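PDB 3EAF: ABC transporter, substrate binding protein from Aeropyrum pernix, which probably binds a small solute outside the cell and hands it to the membrane components of an ABC transporter. Local coordinates for residues T42-R47 against T308-Q313; T63-Y68 against E89-Q94; F235-P240 against F257-F262; G249-I254 against I355-N360; I301-S306 against E318-A323. One frame throughout, in Å; residues are numbered along the deposited sequence.

Contact 1: residues T42-R47 against T308-Q313; sequences TKDGVR and TSQDLQ
D44 OD2 is met from both faces of the carboxylate plane, by S309 N across the contact and by T42 OG1 from its own turn. T42 OG1 stands 48° out of that plane, S309 N, on the syn side, only 23°. The other oxygen uses its syn lone pair to accept from the S309 hydroxyl, with OG 2.7 Å from D44 OD1. A type I turn, T42-G45, between strands 40-41 and 47-56, here meets the start of helix 309-315, where T308 is the N-cap, its OG1 accepting from D311 N at 3.1 Å. D44 CG sits between its backbone N and carbonyl carbon (chi1 53°). From there OD2 takes the S309 N-H at 3.0 Å. The helix end would be expected to stabilise this negative charge. T42 is the second-shell support: its OG1 donates to D44 OD2 over 2.9 Å and accepts from V46 N at 3.0 Å. S309 also packs on L3 of strand 3-11, and V46 CG2 comes to 3.5 Å from S309 OG. The exposed K43 chain crosses T308 at a slant, with K43 CE 4.1 Å from T308 CG2.

Contact 2: residues T63-Y68 against E89-Q94; sequences TAEEYY and EKLSDQ
K90 and E65 meet through two differently folded chains. K90 CG is anti to the backbone N (chi1 175°) and the chain then bends at chi2 and chi4, whereas E65 runs extended beyond CG. The two cross at about a right angle, and K90 NZ donates to the syn lone pair of E65 OE2 at 2.7 Å, a salt bridge on the partly exposed side. Y68 CG is likewise anti to its N (chi1 176°), which starts the ring toward the second helix. These are neighbouring helices of consecutive beta-alpha-beta units: helix 61-74 leads to strand 79-82, and helix 85-98 follows that strand. Their local axes are 11.0 Å apart and 28° from parallel. Between them L91 CD2 lies over one face of the Y68 ring, 4.1 Å from its centroid, a CH-pi contact. Q94 CG approaches the same ring obliquely, 3.7 Å from Y68 CE2. D98, one turn further along helix 85-98, receives both polar ends through OD2, from Y68 OH and Q94 NE2.

Contact 3: residues F235-P240 against F257-F262; sequences FDERSP and FIYPMF
A capping box of D236 and S239, at the turn leading into the helix that runs to residue 243, shapes the loop whose F235 and E237 pack on Y259, in the segment that follows strand 251-255. S239 OG accepts from D236 N, and D236 OD1 in turn accepts from R238 N at 2.9 Å. The R238 guanidinium grips the D236 carboxylate side-on, NE to OD1 and NH2 to OD2, nearly in its own plane. R289 is a second cationic partner of D236, so this buried carboxylate is probably ionised. Across the contact, Y259 and F235 cross at about a right angle, and Y259 OH meets the edge of the F235 ring in plane, 3.4 Å from F235 CD2. A water joins the same hydroxyl to the backbone: Y259 OH donates to it, and it donates to F235 O at 2.9 Å. E237 bends at chi2 (88°) and slides past Y259, its OE2 lying 3.8 Å from Y259 CD2 and 3.7 Å from P260 CD. That oxygen also accepts from L288 N of helix 288-304. Selenomethionine M261 adds an apolar touch, its CE 3.6 Å from E237 CG. A second water receives the M261 N-H and donates to E237 OE2 at 2.6 Å.

Contact 4: residues G249-I254 against I355-N360; sequences GKVFGI and IKLGEN
G249, I355 and L357 bury the most surface where strand 251-255 pairs with strand 352-357, an antiparallel junction in the mixed sheet of one lobe of the periplasmic-binding-protein fold; the local axes run 153° apart. I355 forms a hydrogen-bonded pair with G253: G253 N donates to I355 O at 2.8 Å, and I355 N returns the bond to G253 O, both in the carbonyl planes. L357 N donates to V251 O at 2.9 Å; V251 N is buried without a partner in the model. L357 O is taken instead by G249 N at 2.8 Å, a bond bent to 136°. G249 has a positive phi (83°), which favours glycine. L357 and V251 lie side by side, with L357 CD2 4.1 Å from V251 CB, on the face that also carries I355. On the other face the extended K356 chain runs beside F252, K356 CG 3.4 Å from F252 CE1. A water accepts from K356 NZ and donates to both G249 O and E359 OE2, the last at 2.7 Å.

Contact 5: residues I301-S306 against E318-A323; sequences IKAIES and EALKEA
The backbones of A303 and A323 come close, CA to CA 5.6 Å, where the last turn of helix 288-304 meets the middle of helix 317-326. Two small residues permit this. A323 CB lies 3.8 Å from the carbonyl oxygen of A303 and 4.0 Å from S306 CB, while A303 CB meets L320 CD2 at 3.9 Å. L320 carries the apolar part with a single branch: its CD2 sits beside both A303 and I304, reaching I304 CG1 at 3.6 Å. I304 and L320 run alongside each other in the same sense, although I304 CB starts away from helix 317-326. S306 turns its hydroxyl back on its own chain, OG donating to K302 O at 2.7 Å, and leaves CB to the contact. Beyond the pair, I304 packs on V48 and I50 of strand 47-56, and L320 on L312 of helix 309-315. K321, on the same helix as L320, forms a salt bridge with the magnesium ligand E325. The result is close helix packing through alanines near the magnesium site of E325, D340 and Y341, with the A323 side chain about 10 Å from the ion.

How the contacts relate
Contacts 1 and 5 share one corner, their centres about 10 Å apart: they touch at several points, among them K43 CE to S306 O at 3.1 Å and L312 CD1 to L320 CD2 at 4.0 Å. Their chemistry differs, a carboxylate taking hydrogen bonds from a helix start in partly buried contact 1 and alanine packing in buried contact 5. Contacts 3 and 4 form a second buried pair, F235 lying against V251 and G253 and Y259 against I355, so the loops of contact 3 cover a face of the strands in contact 4. Contact 2 stands alone, partly buried, with a salt bridge outside and CH-pi packing inside. Contacts 1 and 4 lie about 46 Å apart between centres, contact 4 within one sheet, contact 1 at the edge of the other.

Contact 1: residues T42-R47 against T308-Q313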
# COMPACT_ATOMS: atom_id res chain seq x y z
N THR A 42 3.74 -14.62 -23.29
CA THR A 42 3.97 -15.81 -22.48
C THR A 42 5.36 -16.39 -22.76
O THR A 42 6.06 -15.95 -23.67
CB THR A 42 2.90 -16.88 -22.77
OG1 THR A 42 2.90 -17.20 -24.17
CG2 THR A 42 1.51 -16.38 -22.37
N LYS A 43 5.76 -17.39 -21.96
CA LYS A 43 7.06 -18.07 -22.13
C LYS A 43 7.26 -18.66 -23.53
O LYS A 43 8.37 -18.65 -24.06
CB LYS A 43 7.25 -19.16 -21.07
CG LYS A 43 7.75 -18.65 -19.73
CD LYS A 43 8.32 -19.78 -18.87
CE LYS A 43 7.25 -20.77 -18.40
NZ LYS A 43 7.82 -21.93 -17.64
N ASP A 44 6.18 -19.17 -24.13
CA ASP A 44 6.23 -19.73 -25.48
C ASP A 44 5.89 -18.71 -26.58
O ASP A 44 5.63 -19.08 -27.73
CB ASP A 44 5.35 -20.98 -25.58
CG ASP A 44 3.93 -20.73 -25.12
OD1 ASP A 44 3.00 -21.33 -25.70
OD2 ASP A 44 3.73 -19.93 -24.18
N GLY A 45 5.87 -17.43 -26.22
CA GLY A 45 5.77 -16.35 -27.20
C GLY A 45 4.40 -16.01 -27.75
O GLY A 45 4.30 -15.38 -28.80
N VAL A 46 3.34 -16.40 -27.05
CA VAL A 46 1.97 -16.00 -27.43
C VAL A 46 1.63 -14.64 -26.83
O VAL A 46 1.79 -14.43 -25.62
CB VAL A 46 0.92 -17.06 -27.01
CG1 VAL A 46 -0.50 -16.56 -27.28
CG2 VAL A 46 1.16 -18.38 -27.74
N ARG A 47 1.16 -13.71 -27.66
CA ARG A 47 0.78 -12.39 -27.19
C ARG A 47 -0.48 -12.44 -26.34
O ARG A 47 -1.45 -13.14 -26.69
CB ARG A 47 0.60 -11.38 -28.33
CG ARG A 47 0.33 -9.96 -27.85
CD ARG A 47 0.55 -8.95 -28.94
NE ARG A 47 0.47 -7.58 -28.43
CZ ARG A 47 0.69 -6.50 -29.17
NH1 ARG A 47 1.02 -6.62 -30.45
NH2 ARG A 47 0.60 -5.29 -28.63
N THR A 308 3.26 -20.49 -19.56
CA THR A 308 2.97 -20.88 -20.93
C THR A 308 1.53 -20.53 -21.25
O THR A 308 0.70 -20.42 -20.34
CB THR A 308 3.19 -22.40 -21.16
OG1 THR A 308 2.23 -23.16 -20.41
CG2 THR A 308 4.60 -22.83 -20.77
N SER A 309 1.23 -20.34 -22.53
CA SER A 309 -0.13 -20.03 -22.98
C SER A 309 -1.09 -21.18 -22.68
O SER A 309 -2.26 -20.95 -22.38
CB SER A 309 -0.15 -19.68 -24.47
OG SER A 309 0.45 -20.70 -25.24
N GLN A 310 -0.60 -22.42 -22.77
CA GLN A 310 -1.40 -23.60 -22.44
C GLN A 310 -1.82 -23.52 -20.98
O GLN A 310 -3.00 -23.70 -20.65
CB GLN A 310 -0.62 -24.89 -22.70
CG GLN A 310 -0.31 -25.18 -24.18
CD GLN A 310 0.90 -24.41 -24.71
OE1 GLN A 310 1.74 -23.91 -23.95
NE2 GLN A 310 1.00 -24.32 -26.04
N ASP A 311 -0.85 -23.24 -20.11
CA ASP A 311 -1.06 -23.10 -18.67
C ASP A 311 -2.06 -21.99 -18.36
O ASP A 311 -2.98 -22.18 -17.56
CB ASP A 311 0.28 -22.83 -17.98
CG ASP A 311 0.33 -23.34 -16.55
OD1 ASP A 311 -0.67 -23.92 -16.07
OD2 ASP A 311 1.39 -23.14 -15.90
N LEU A 312 -1.89 -20.84 -19.01
CA LEU A 312 -2.78 -19.69 -18.81
C LEU A 312 -4.21 -20.01 -19.24
O LEU A 312 -5.16 -19.67 -18.54
CB LEU A 312 -2.24 -18.45 -19.55
CG LEU A 312 -2.88 -17.09 -19.23
CD1 LEU A 312 -2.74 -16.71 -17.76
CD2 LEU A 312 -2.28 -15.99 -20.12
N GLN A 313 -4.36 -20.67 -20.39
CA GLN A 313 -5.68 -21.06 -20.90
C GLN A 313 -6.37 -22.13 -20.06
O GLN A 313 -7.58 -22.07 -19.84
CB GLN A 313 -5.59 -21.53 -22.35
CG GLN A 313 -5.80 -20.42 -23.36
CD GLN A 313 -5.80 -20.92 -24.80
OE1 GLN A 313 -4.80 -21.46 -25.28
NE2 GLN A 313 -6.92 -20.73 -25.49

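Contact 2: residues T63-Y68 against E89-Q94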
# COMPACT_ATOMS: atom_id res chain seq x y z
N THR A 63 -20.87 -2.88 -2.21
CA THR A 63 -20.50 -2.67 -3.62
C THR A 63 -19.30 -3.53 -4.04
O THR A 63 -19.29 -4.08 -5.14
CB THR A 63 -20.23 -1.17 -3.91
OG1 THR A 63 -21.28 -0.38 -3.34
CG2 THR A 63 -20.19 -0.91 -5.40
N ALA A 64 -18.29 -3.65 -3.16
CA ALA A 64 -17.14 -4.52 -3.44
C ALA A 64 -17.55 -5.96 -3.78
O ALA A 64 -17.09 -6.54 -4.77
CB ALA A 64 -16.19 -4.53 -2.26
N GLU A 65 -18.43 -6.53 -2.96
CA GLU A 65 -18.92 -7.90 -3.18
C GLU A 65 -19.79 -8.03 -4.43
O GLU A 65 -19.76 -9.06 -5.12
CB GLU A 65 -19.67 -8.40 -1.93
CG GLU A 65 -18.80 -8.43 -0.67
CD GLU A 65 -19.49 -9.08 0.52
OE1 GLU A 65 -20.39 -9.92 0.30
OE2 GLU A 65 -19.11 -8.76 1.67
N GLU A 66 -20.55 -6.99 -4.74
CA GLU A 66 -21.35 -6.95 -5.97
C GLU A 66 -20.48 -6.94 -7.24
O GLU A 66 -20.73 -7.70 -8.19
CB GLU A 66 -22.32 -5.76 -5.95
CG GLU A 66 -23.53 -6.00 -5.05
CD GLU A 66 -24.22 -4.72 -4.58
OE1 GLU A 66 -23.73 -3.61 -4.90
OE2 GLU A 66 -25.25 -4.84 -3.89
N TYR A 67 -19.45 -6.09 -7.25
CA TYR A 67 -18.53 -6.03 -8.38
C TYR A 67 -17.65 -7.27 -8.50
O TYR A 67 -17.26 -7.65 -9.61
CB TYR A 67 -17.67 -4.77 -8.33
CG TYR A 67 -18.42 -3.48 -8.61
CD1 TYR A 67 -19.48 -3.45 -9.52
CD2 TYR A 67 -18.06 -2.29 -7.98
CE1 TYR A 67 -20.17 -2.27 -9.79
CE2 TYR A 67 -18.74 -1.11 -8.25
CZ TYR A 67 -19.79 -1.11 -9.15
OH TYR A 67 -20.47 0.06 -9.42
N TYR A 68 -17.35 -7.91 -7.37
CA TYR A 68 -16.62 -9.19 -7.39
C TYR A 68 -17.42 -10.27 -8.12
O TYR A 68 -16.88 -10.97 -8.97
CB TYR A 68 -16.28 -9.68 -5.98
CG TYR A 68 -15.63 -11.05 -6.03
CD1 TYR A 68 -14.29 -11.18 -6.42
CD2 TYR A 68 -16.34 -12.22 -5.74
CE1 TYR A 68 -13.68 -12.43 -6.50
CE2 TYR A 68 -15.73 -13.48 -5.83
CZ TYR A 68 -14.40 -13.57 -6.21
OH TYR A 68 -13.77 -14.80 -6.29
N GLU A 89 -9.92 -8.70 2.52
CA GLU A 89 -9.97 -9.73 3.57
C GLU A 89 -11.23 -10.58 3.51
O GLU A 89 -11.17 -11.82 3.58
CB GLU A 89 -9.83 -9.10 4.97
CG GLU A 89 -8.38 -8.83 5.40
CD GLU A 89 -8.26 -8.25 6.80
OE1 GLU A 89 -9.27 -8.23 7.53
OE2 GLU A 89 -7.14 -7.81 7.17
N LYS A 90 -12.38 -9.91 3.38
CA LYS A 90 -13.67 -10.57 3.28
C LYS A 90 -13.72 -11.54 2.10
O LYS A 90 -14.25 -12.65 2.23
CB LYS A 90 -14.79 -9.52 3.16
CG LYS A 90 -16.21 -10.07 2.94
CD LYS A 90 -16.84 -10.61 4.22
CE LYS A 90 -18.35 -10.88 4.05
NZ LYS A 90 -19.20 -9.65 4.26
N LEU A 91 -13.13 -11.14 0.98
CA LEU A 91 -13.16 -11.95 -0.24
C LEU A 91 -12.06 -13.00 -0.34
O LEU A 91 -12.12 -13.88 -1.20
CB LEU A 91 -13.10 -11.05 -1.47
CG LEU A 91 -14.33 -10.19 -1.75
CD1 LEU A 91 -13.98 -9.08 -2.73
CD2 LEU A 91 -15.50 -11.03 -2.26
N SER A 92 -11.06 -12.94 0.54
CA SER A 92 -9.87 -13.77 0.40
C SER A 92 -10.15 -15.29 0.29
O SER A 92 -9.51 -15.98 -0.51
CB SER A 92 -8.84 -13.47 1.50
OG SER A 92 -9.42 -13.60 2.79
N ASP A 93 -11.10 -15.79 1.08
CA ASP A 93 -11.44 -17.22 1.05
C ASP A 93 -12.19 -17.57 -0.23
O ASP A 93 -11.99 -18.65 -0.80
CB ASP A 93 -12.27 -17.63 2.28
CG ASP A 93 -11.43 -17.86 3.54
OD1 ASP A 93 -10.20 -18.07 3.45
OD2 ASP A 93 -12.02 -17.85 4.65
N GLN A 94 -13.05 -16.65 -0.67
CA GLN A 94 -13.80 -16.81 -1.92
C GLN A 94 -12.89 -16.82 -3.16
O GLN A 94 -13.08 -17.64 -4.06
CB GLN A 94 -14.89 -15.74 -2.03
CG GLN A 94 -15.95 -16.02 -3.12
CD GLN A 94 -16.68 -17.34 -2.91
OE1 GLN A 94 -17.18 -17.62 -1.82
NE2 GLN A 94 -16.75 -18.16 -3.96

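Contact 3: residues F235-P240 against F257-F262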
# COMPACT_ATOMS: atom_id res chain seq x y z
N PHE A 235 0.89 9.66 3.74
CA PHE A 235 1.98 10.59 3.46
C PHE A 235 2.40 10.43 2.01
O PHE A 235 2.59 9.31 1.53
CB PHE A 235 3.16 10.26 4.37
CG PHE A 235 4.26 11.31 4.38
CD1 PHE A 235 4.26 12.32 5.35
CD2 PHE A 235 5.31 11.27 3.46
CE1 PHE A 235 5.28 13.27 5.38
CE2 PHE A 235 6.33 12.22 3.48
CZ PHE A 235 6.31 13.22 4.45
N ASP A 236 2.51 11.56 1.30
CA ASP A 236 3.07 11.58 -0.06
C ASP A 236 3.49 13.00 -0.43
O ASP A 236 3.67 13.85 0.46
CB ASP A 236 2.12 10.94 -1.12
CG ASP A 236 0.77 11.66 -1.25
OD1 ASP A 236 0.74 12.90 -1.39
OD2 ASP A 236 -0.28 10.96 -1.23
N GLU A 237 3.65 13.26 -1.73
CA GLU A 237 4.15 14.54 -2.26
C GLU A 237 3.33 15.75 -1.83
O GLU A 237 3.84 16.87 -1.81
CB GLU A 237 4.23 14.48 -3.80
CG GLU A 237 5.24 13.46 -4.35
CD GLU A 237 4.65 12.07 -4.56
OE1 GLU A 237 3.53 11.80 -4.06
OE2 GLU A 237 5.30 11.25 -5.23
N ARG A 238 2.05 15.53 -1.49
CA ARG A 238 1.13 16.60 -1.07
C ARG A 238 1.30 17.00 0.40
O ARG A 238 0.81 18.05 0.82
CB ARG A 238 -0.32 16.17 -1.30
CG ARG A 238 -0.72 16.07 -2.77
CD ARG A 238 -2.04 15.34 -2.93
NE ARG A 238 -1.92 13.93 -2.51
CZ ARG A 238 -2.91 13.04 -2.54
NH1 ARG A 238 -4.12 13.38 -2.95
NH2 ARG A 238 -2.68 11.79 -2.14
N SER A 239 1.99 16.16 1.17
CA SER A 239 2.08 16.32 2.63
C SER A 239 2.65 17.66 3.11
O SER A 239 2.14 18.21 4.08
CB SER A 239 2.84 15.14 3.26
OG SER A 239 2.08 13.94 3.17
N PRO A 240 3.71 18.19 2.45
CA PRO A 240 4.19 19.52 2.88
C PRO A 240 3.09 20.59 2.84
O PRO A 240 2.96 21.39 3.78
CB PRO A 240 5.28 19.85 1.85
CG PRO A 240 5.72 18.53 1.31
CD PRO A 240 4.52 17.64 1.35
N PHE A 257 7.99 1.82 -1.85
CA PHE A 257 8.24 2.18 -3.25
C PHE A 257 8.91 3.54 -3.31
O PHE A 257 8.51 4.46 -2.58
CB PHE A 257 6.93 2.24 -4.04
CG PHE A 257 5.94 1.16 -3.67
CD1 PHE A 257 6.03 -0.11 -4.24
CD2 PHE A 257 4.94 1.41 -2.74
CE1 PHE A 257 5.14 -1.11 -3.89
CE2 PHE A 257 4.03 0.41 -2.39
CZ PHE A 257 4.14 -0.85 -2.96
N ILE A 258 9.91 3.66 -4.18
CA ILE A 258 10.59 4.94 -4.41
C ILE A 258 9.62 5.95 -5.03
O ILE A 258 8.80 5.59 -5.89
CB ILE A 258 11.87 4.75 -5.28
CG1 ILE A 258 12.85 5.92 -5.11
CG2 ILE A 258 11.53 4.51 -6.76
CD1 ILE A 258 13.42 6.08 -3.69
N TYR A 259 9.67 7.20 -4.57
CA TYR A 259 8.86 8.27 -5.15
C TYR A 259 9.47 8.64 -6.49
O TYR A 259 10.70 8.58 -6.64
CB TYR A 259 8.88 9.53 -4.29
CG TYR A 259 8.11 9.51 -2.98
CD1 TYR A 259 7.81 8.32 -2.32
CD2 TYR A 259 7.72 10.72 -2.39
CE1 TYR A 259 7.13 8.33 -1.10
CE2 TYR A 259 7.04 10.74 -1.19
CZ TYR A 259 6.75 9.55 -0.55
OH TYR A 259 6.08 9.59 0.64
N PRO A 260 8.64 9.05 -7.48
CA PRO A 260 9.21 9.55 -8.74
C PRO A 260 10.30 10.63 -8.55
O PRO A 260 11.31 10.60 -9.25
CB PRO A 260 7.99 10.10 -9.49
CG PRO A 260 6.85 9.29 -8.98
CD PRO A 260 7.16 9.06 -7.51
N MSE A 261 10.10 11.56 -7.61
CA MSE A 261 11.07 12.64 -7.34
C MSE A 261 12.45 12.18 -6.84
O MSE A 261 13.43 12.93 -6.92
CB MSE A 261 10.49 13.66 -6.35
CG MSE A 261 10.10 13.08 -5.00
SE MSE A 261 9.58 14.42 -3.68
CE MSE A 261 8.26 15.45 -4.68
N PHE A 262 12.53 10.96 -6.30
CA PHE A 262 13.82 10.38 -5.90
C PHE A 262 14.29 9.29 -6.88
O PHE A 262 15.27 8.58 -6.64
CB PHE A 262 13.75 9.78 -4.48
CG PHE A 262 13.25 10.73 -3.42
CD1 PHE A 262 13.82 11.99 -3.26
CD2 PHE A 262 12.20 10.36 -2.59
CE1 PHE A 262 13.35 12.87 -2.28
CE2 PHE A 262 11.72 11.23 -1.60
CZ PHE A 262 12.30 12.49 -1.45
O HOH W 1 4.89 7.65 2.05
O HOH W 2 7.45 12.10 -6.52

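Contact 4: residues G249-I254 against I355-N360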
# COMPACT_ATOMS: atom_id res chain seq x y z
N GLY A 249 10.01 19.42 9.44
CA GLY A 249 11.04 18.75 10.22
C GLY A 249 10.54 17.68 11.18
O GLY A 249 11.34 17.03 11.85
N LYS A 250 9.21 17.50 11.24
CA LYS A 250 8.59 16.68 12.30
C LYS A 250 7.64 15.57 11.84
O LYS A 250 6.92 15.00 12.66
CB LYS A 250 7.84 17.57 13.31
CG LYS A 250 8.71 18.60 14.02
CD LYS A 250 7.97 19.25 15.17
CE LYS A 250 6.95 20.27 14.71
NZ LYS A 250 6.39 20.99 15.90
N VAL A 251 7.61 15.28 10.54
CA VAL A 251 6.72 14.23 10.01
C VAL A 251 7.50 13.29 9.09
O VAL A 251 8.34 13.72 8.30
CB VAL A 251 5.49 14.81 9.25
CG1 VAL A 251 4.50 13.69 8.89
CG2 VAL A 251 4.78 15.88 10.09
N PHE A 252 7.21 12.00 9.22
CA PHE A 252 7.85 10.98 8.41
C PHE A 252 6.81 10.06 7.79
O PHE A 252 5.80 9.74 8.42
CB PHE A 252 8.82 10.15 9.27
CG PHE A 252 10.00 10.95 9.80
CD1 PHE A 252 11.20 11.00 9.09
CD2 PHE A 252 9.90 11.64 11.01
CE1 PHE A 252 12.28 11.73 9.57
CE2 PHE A 252 10.98 12.38 11.50
CZ PHE A 252 12.17 12.43 10.77
N GLY A 253 7.05 9.64 6.55
CA GLY A 253 6.17 8.71 5.86
C GLY A 253 6.90 7.44 5.50
O GLY A 253 8.09 7.47 5.16
N ILE A 254 6.20 6.32 5.58
CA ILE A 254 6.73 5.05 5.14
C ILE A 254 6.34 4.85 3.68
O ILE A 254 5.25 5.25 3.27
CB ILE A 254 6.18 3.88 6.00
CG1 ILE A 254 6.53 4.06 7.48
CG2 ILE A 254 6.66 2.52 5.48
CD1 ILE A 254 5.77 3.13 8.42
N ILE A 355 10.65 8.60 4.38
CA ILE A 355 10.70 9.92 3.78
C ILE A 355 10.40 10.95 4.85
O ILE A 355 9.45 10.80 5.62
CB ILE A 355 9.68 10.05 2.59
CG1 ILE A 355 9.99 9.02 1.50
CG2 ILE A 355 9.68 11.46 1.99
CD1 ILE A 355 9.30 7.68 1.73
N LYS A 356 11.21 12.00 4.89
CA LYS A 356 11.04 13.07 5.86
C LYS A 356 10.42 14.32 5.23
O LYS A 356 10.82 14.74 4.14
CB LYS A 356 12.38 13.45 6.49
CG LYS A 356 12.29 14.52 7.57
CD LYS A 356 13.68 14.86 8.07
CE LYS A 356 13.65 15.89 9.18
NZ LYS A 356 15.06 16.29 9.53
N LEU A 357 9.48 14.91 5.94
CA LEU A 357 9.06 16.27 5.65
C LEU A 357 10.14 17.18 6.24
O LEU A 357 10.19 17.41 7.45
CB LEU A 357 7.68 16.56 6.26
CG LEU A 357 7.09 17.97 6.16
CD1 LEU A 357 7.18 18.50 4.74
CD2 LEU A 357 5.64 17.96 6.65
N GLY A 358 11.02 17.68 5.37
CA GLY A 358 12.20 18.42 5.79
C GLY A 358 11.92 19.76 6.44
O GLY A 358 10.82 20.32 6.30
N GLU A 359 12.93 20.29 7.14
CA GLU A 359 12.85 21.60 7.80
C GLU A 359 12.52 22.73 6.83
O GLU A 359 11.85 23.69 7.20
CB GLU A 359 14.16 21.91 8.54
CG GLU A 359 14.51 20.92 9.64
CD GLU A 359 13.77 21.17 10.95
OE1 GLU A 359 13.30 22.32 11.18
OE2 GLU A 359 13.67 20.22 11.76
N ASN A 360 12.99 22.60 5.59
CA ASN A 360 12.70 23.57 4.54
C ASN A 360 11.34 23.35 3.85
O ASN A 360 10.98 24.09 2.93
CB ASN A 360 13.83 23.58 3.49
CG ASN A 360 13.99 22.24 2.78
OD1 ASN A 360 13.31 21.25 3.09
ND2 ASN A 360 14.89 22.21 1.81
O HOH W 3 14.14 17.58 12.08

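Contact 5: residues I301-S306 against E318-A323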
# COMPACT_ATOMS: atom_id res chain seq x y z
N ILE A 301 1.71 -8.64 -14.88
CA ILE A 301 2.40 -8.78 -16.17
C ILE A 301 3.57 -9.76 -16.06
O ILE A 301 3.73 -10.65 -16.91
CB ILE A 301 2.94 -7.41 -16.70
CG1 ILE A 301 1.80 -6.40 -16.90
CG2 ILE A 301 3.78 -7.59 -17.97
CD1 ILE A 301 0.61 -6.92 -17.67
N LYS A 302 4.37 -9.61 -15.01
CA LYS A 302 5.51 -10.50 -14.78
C LYS A 302 5.07 -11.95 -14.57
O LYS A 302 5.72 -12.87 -15.06
CB LYS A 302 6.38 -9.98 -13.62
CG LYS A 302 7.05 -8.62 -13.89
CD LYS A 302 8.51 -8.73 -14.34
CE LYS A 302 9.14 -7.35 -14.45
NZ LYS A 302 10.62 -7.37 -14.56
N ALA A 303 3.95 -12.14 -13.87
CA ALA A 303 3.36 -13.47 -13.70
C ALA A 303 2.98 -14.10 -15.05
O ALA A 303 3.32 -15.25 -15.32
CB ALA A 303 2.15 -13.42 -12.77
N ILE A 304 2.30 -13.33 -15.89
CA ILE A 304 1.91 -13.77 -17.24
C ILE A 304 3.12 -14.13 -18.10
O ILE A 304 3.10 -15.13 -18.82
CB ILE A 304 1.04 -12.70 -17.96
CG1 ILE A 304 -0.26 -12.48 -17.19
CG2 ILE A 304 0.75 -13.13 -19.42
CD1 ILE A 304 -0.98 -11.21 -17.56
N GLU A 305 4.17 -13.31 -18.02
CA GLU A 305 5.41 -13.57 -18.75
C GLU A 305 6.15 -14.81 -18.26
O GLU A 305 7.08 -15.29 -18.91
CB GLU A 305 6.34 -12.35 -18.67
CG GLU A 305 5.82 -11.14 -19.42
CD GLU A 305 6.61 -9.88 -19.14
OE1 GLU A 305 7.26 -9.77 -18.07
OE2 GLU A 305 6.57 -8.97 -20.00
N SER A 306 5.71 -15.34 -17.11
CA SER A 306 6.31 -16.51 -16.46
C SER A 306 5.55 -17.81 -16.73
O SER A 306 5.99 -18.88 -16.28
CB SER A 306 6.40 -16.29 -14.95
OG SER A 306 7.14 -15.12 -14.64
N GLU A 318 -4.99 -19.81 -11.38
CA GLU A 318 -4.11 -20.77 -10.70
C GLU A 318 -2.71 -20.83 -11.32
O GLU A 318 -1.73 -21.01 -10.60
CB GLU A 318 -4.75 -22.16 -10.68
CG GLU A 318 -3.99 -23.18 -9.86
CD GLU A 318 -4.74 -24.48 -9.72
OE1 GLU A 318 -4.98 -25.15 -10.75
OE2 GLU A 318 -5.11 -24.83 -8.58
N ALA A 319 -2.62 -20.69 -12.64
CA ALA A 319 -1.33 -20.62 -13.32
C ALA A 319 -0.58 -19.36 -12.88
O ALA A 319 0.63 -19.39 -12.66
CB ALA A 319 -1.51 -20.64 -14.83
N LEU A 320 -1.33 -18.27 -12.72
CA LEU A 320 -0.76 -16.99 -12.27
C LEU A 320 -0.29 -17.05 -10.82
O LEU A 320 0.80 -16.56 -10.51
CB LEU A 320 -1.77 -15.85 -12.47
CG LEU A 320 -2.10 -15.46 -13.91
CD1 LEU A 320 -3.23 -14.45 -13.95
CD2 LEU A 320 -0.88 -14.91 -14.65
N LYS A 321 -1.10 -17.64 -9.94
CA LYS A 321 -0.73 -17.83 -8.53
C LYS A 321 0.58 -18.60 -8.38
O LYS A 321 1.46 -18.21 -7.62
CB LYS A 321 -1.82 -18.55 -7.72
CG LYS A 321 -1.25 -19.40 -6.56
CD LYS A 321 -2.30 -19.84 -5.58
CE LYS A 321 -2.09 -21.27 -5.11
NZ LYS A 321 -0.81 -21.55 -4.41
N GLU A 322 0.68 -19.70 -9.11
CA GLU A 322 1.83 -20.59 -9.00
C GLU A 322 3.11 -19.94 -9.53
O GLU A 322 4.19 -20.12 -8.96
CB GLU A 322 1.53 -21.93 -9.67
CG GLU A 322 0.44 -22.72 -8.91
CD GLU A 322 0.16 -24.10 -9.49
OE1 GLU A 322 0.78 -24.49 -10.50
OE2 GLU A 322 -0.71 -24.81 -8.91
N ALA A 323 2.97 -19.16 -10.61
CA ALA A 323 4.07 -18.37 -11.15
C ALA A 323 4.56 -17.32 -10.16
O ALA A 323 5.76 -17.09 -10.05
CB ALA A 323 3.64 -17.71 -12.46